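Local coordinates for Low molecular weight heat shock protein (Xanthomonas axonopodis pv. citri, PDB 3GLA), which belongs to the alpha-crystallin family of small heat-shock proteins and probably acts as a chaperone that holds unfolding proteins in solution under stress, at the interface of chains A and B. Sequence-based numbering; all coordinates share one arbitrary frame. Chains: chain A/B, Low molecular weight heat shock protein.

The interface of chains A and B. Residues chain A 5, 7-9, 68, 70; chain B 58, 60.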
ATOM      1  N   PRO A   5      -2.916  -8.504   3.971  1.00 13.62           N
ATOM      2  CA  PRO A   5      -2.840  -7.605   2.836  1.00 13.33           C
ATOM      3  C   PRO A   5      -3.783  -8.112   1.757  1.00 13.65           C
ATOM      4  O   PRO A   5      -4.045  -9.297   1.640  1.00 15.53           O
ATOM      5  CB  PRO A   5      -1.436  -7.906   2.318  1.00 15.40           C
ATOM      6  CG  PRO A   5      -0.673  -8.404   3.511  1.00 15.64           C
ATOM      7  CD  PRO A   5      -1.631  -8.978   4.512  1.00 15.93           C
ATOM      8  N   VAL A   7      -5.018  -9.118  -1.809  1.00 13.36           N
ATOM      9  CA  VAL A   7      -4.381  -9.811  -2.876  1.00 11.85           C
ATOM     10  C   VAL A   7      -5.450 -10.119  -3.909  1.00 13.75           C
ATOM     11  O   VAL A   7      -6.485 -10.670  -3.554  1.00 15.04           O
ATOM     12  CB  VAL A   7      -3.821 -11.084  -2.453  1.00 14.04           C
ATOM     13  CG1 VAL A   7      -3.118 -11.784  -3.648  1.00 15.17           C
ATOM     14  CG2 VAL A   7      -2.714 -10.801  -1.344  1.00 11.78           C
ATOM     15  N   ASP A   8      -5.216  -9.726  -5.185  1.00 11.42           N
ATOM     16  CA  ASP A   8      -6.076 -10.206  -6.204  1.00 11.47           C
ATOM     17  C   ASP A   8      -5.354 -11.298  -6.950  1.00 13.32           C
ATOM     18  O   ASP A   8      -4.101 -11.291  -7.067  1.00 14.69           O
ATOM     19  CB  ASP A   8      -6.295  -9.176  -7.279  1.00 13.12           C
ATOM     20  CG  ASP A   8      -7.016  -7.907  -6.745  1.00 16.78           C
ATOM     21  OD1 ASP A   8      -7.660  -7.967  -5.705  1.00 15.05           O
ATOM     22  OD2 ASP A   8      -6.850  -6.881  -7.393  1.00 15.33           O
ATOM     23  N   ILE A   9      -6.147 -12.212  -7.499  1.00 11.65           N
ATOM     24  CA  ILE A   9      -5.557 -13.333  -8.205  1.00 11.35           C
ATOM     25  C   ILE A   9      -6.267 -13.593  -9.496  1.00 15.90           C
ATOM     26  O   ILE A   9      -7.464 -13.632  -9.471  1.00 12.86           O
ATOM     27  CB  ILE A   9      -5.659 -14.603  -7.363  1.00 12.69           C
ATOM     28  CG1 ILE A   9      -4.902 -14.371  -6.104  1.00 13.92           C
ATOM     29  CG2 ILE A   9      -4.978 -15.771  -8.074  1.00 13.04           C
ATOM     30  CD1 ILE A   9      -5.056 -15.535  -4.975  1.00 14.89           C
ATOM     31  N   ARG A  68       0.038 -14.609   3.572  1.00 15.17           N
ATOM     32  CA  ARG A  68      -1.118 -14.899   2.781  1.00 14.48           C
ATOM     33  C   ARG A  68      -0.882 -16.181   2.117  1.00 13.97           C
ATOM     34  O   ARG A  68       0.185 -16.489   1.584  1.00 16.85           O
ATOM     35  CB  ARG A  68      -1.235 -13.798   1.741  1.00 14.33           C
ATOM     36  CG  ARG A  68      -1.284 -12.434   2.377  1.00 15.54           C
ATOM     37  CD  ARG A  68      -2.509 -12.218   3.287  1.00 15.69           C
ATOM     38  NE  ARG A  68      -3.641 -11.927   2.440  1.00 16.89           N
ATOM     39  CZ  ARG A  68      -4.629 -12.727   2.139  1.00 15.27           C
ATOM     40  NH1 ARG A  68      -5.642 -12.273   1.420  1.00 16.47           N
ATOM     41  NH2 ARG A  68      -4.616 -13.891   2.678  1.00 17.82           N
ATOM     42  N   PHE A  70      -2.681 -19.061  -0.662  1.00 12.33           N
ATOM     43  CA  PHE A  70      -3.678 -19.319  -1.666  1.00 12.31           C
ATOM     44  C   PHE A  70      -3.430 -20.658  -2.209  1.00 15.06           C
ATOM     45  O   PHE A  70      -2.316 -21.105  -2.436  1.00 13.81           O
ATOM     46  CB  PHE A  70      -3.653 -18.288  -2.768  1.00 12.19           C
ATOM     47  CG  PHE A  70      -3.800 -16.914  -2.214  1.00 12.39           C
ATOM     48  CD1 PHE A  70      -5.037 -16.501  -1.740  1.00 13.12           C
ATOM     49  CD2 PHE A  70      -2.704 -16.083  -2.038  1.00 11.07           C
ATOM     50  CE1 PHE A  70      -5.191 -15.212  -1.124  1.00 13.32           C
ATOM     51  CE2 PHE A  70      -2.844 -14.804  -1.485  1.00 13.17           C
ATOM     52  CZ  PHE A  70      -4.077 -14.380  -1.009  1.00 13.60           C
TER
ATOM     53  N   ARG B  58      -9.888 -14.122  -7.326  1.00 13.34           N
ATOM     54  CA  ARG B  58      -9.996 -13.412  -6.082  1.00 12.70           C
ATOM     55  C   ARG B  58      -9.806 -11.996  -6.412  1.00 15.70           C
ATOM     56  O   ARG B  58      -8.858 -11.614  -7.099  1.00 14.06           O
ATOM     57  CB  ARG B  58      -8.873 -13.829  -5.099  1.00 14.23           C
ATOM     58  CG  ARG B  58      -8.901 -13.052  -3.821  1.00 15.14           C
ATOM     59  CD  ARG B  58      -7.705 -13.555  -2.990  1.00 11.70           C
ATOM     60  NE  ARG B  58      -7.787 -12.811  -1.789  1.00 15.24           N
ATOM     61  CZ  ARG B  58      -8.443 -13.211  -0.731  1.00 16.82           C
ATOM     62  NH1 ARG B  58      -8.532 -12.393   0.326  1.00 18.22           N
ATOM     63  NH2 ARG B  58      -9.099 -14.424  -0.784  1.00 16.07           N
ATOM     64  N   GLU B  60      -9.916  -8.325  -4.326  1.00 13.72           N
ATOM     65  CA  GLU B  60     -10.170  -7.556  -3.139  1.00 15.23           C
ATOM     66  C   GLU B  60      -9.424  -6.249  -3.029  1.00 17.73           C
ATOM     67  O   GLU B  60      -9.723  -5.441  -2.149  1.00 19.36           O
ATOM     68  CB  GLU B  60      -9.989  -8.308  -1.869  1.00 15.16           C
ATOM     69  CG  GLU B  60      -8.520  -8.867  -1.793  1.00 14.07           C
ATOM     70  CD  GLU B  60      -8.195  -9.404  -0.480  1.00 18.35           C
ATOM     71  OE1 GLU B  60      -7.215 -10.116  -0.367  1.00 15.59           O
ATOM     72  OE2 GLU B  60      -8.897  -9.033   0.545  1.00 21.95           O
TER
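B:Arg58 lies alongside A:Val7 and A:Ile9 of the edge strand 7-11 and crosses A:Phe70 at about a right angle, stretched straight from CG to NE with CG anti to the backbone N (chi1 177°). Its methylene CD rests 3.5 Å from the rim atom CE1 of A:Phe70 and more loosely against CD1 of A:Ile9, which sits over one face of that ring. The guanidinium turns back to its own chain: NE and NH1 grip the carboxylate oxygen OE1 of B:Glu60 side-on, NH1 at 2.7 Å, from above the carboxylate plane. OE1 also accepts the backbone N of A:Val7 at 2.8 Å, tying the arginine to the strand. A:Arg68, bent at chi2 and chi3, brings NH1 tip to tip with the same OE1 in a long salt bridge of 3.2 Å. That NH1 comes within 3.1 Å of NH1 of B:Arg58, the guanidinium planes 77° apart; OE1 meets both and probably offsets their repulsion. In the second shell, A:Pro5 O takes NE of A:Arg68 at 2.8 Å, fixing its rotation; A:Phe70 touches both arginines, its CZ over the rim of one A:Arg68 face. A:Ile9 and B:Arg58 form an antiparallel backbone bridge, and OD1 of A:Asp8 takes B:Glu60 N at 2.7 Å. The segment around B:58-60 thus adds to strand 7-11 of chain A's beta-sandwich, and its two-fold twin does the reverse, probably the strand exchange of the non-metazoan small heat-shock protein dimer.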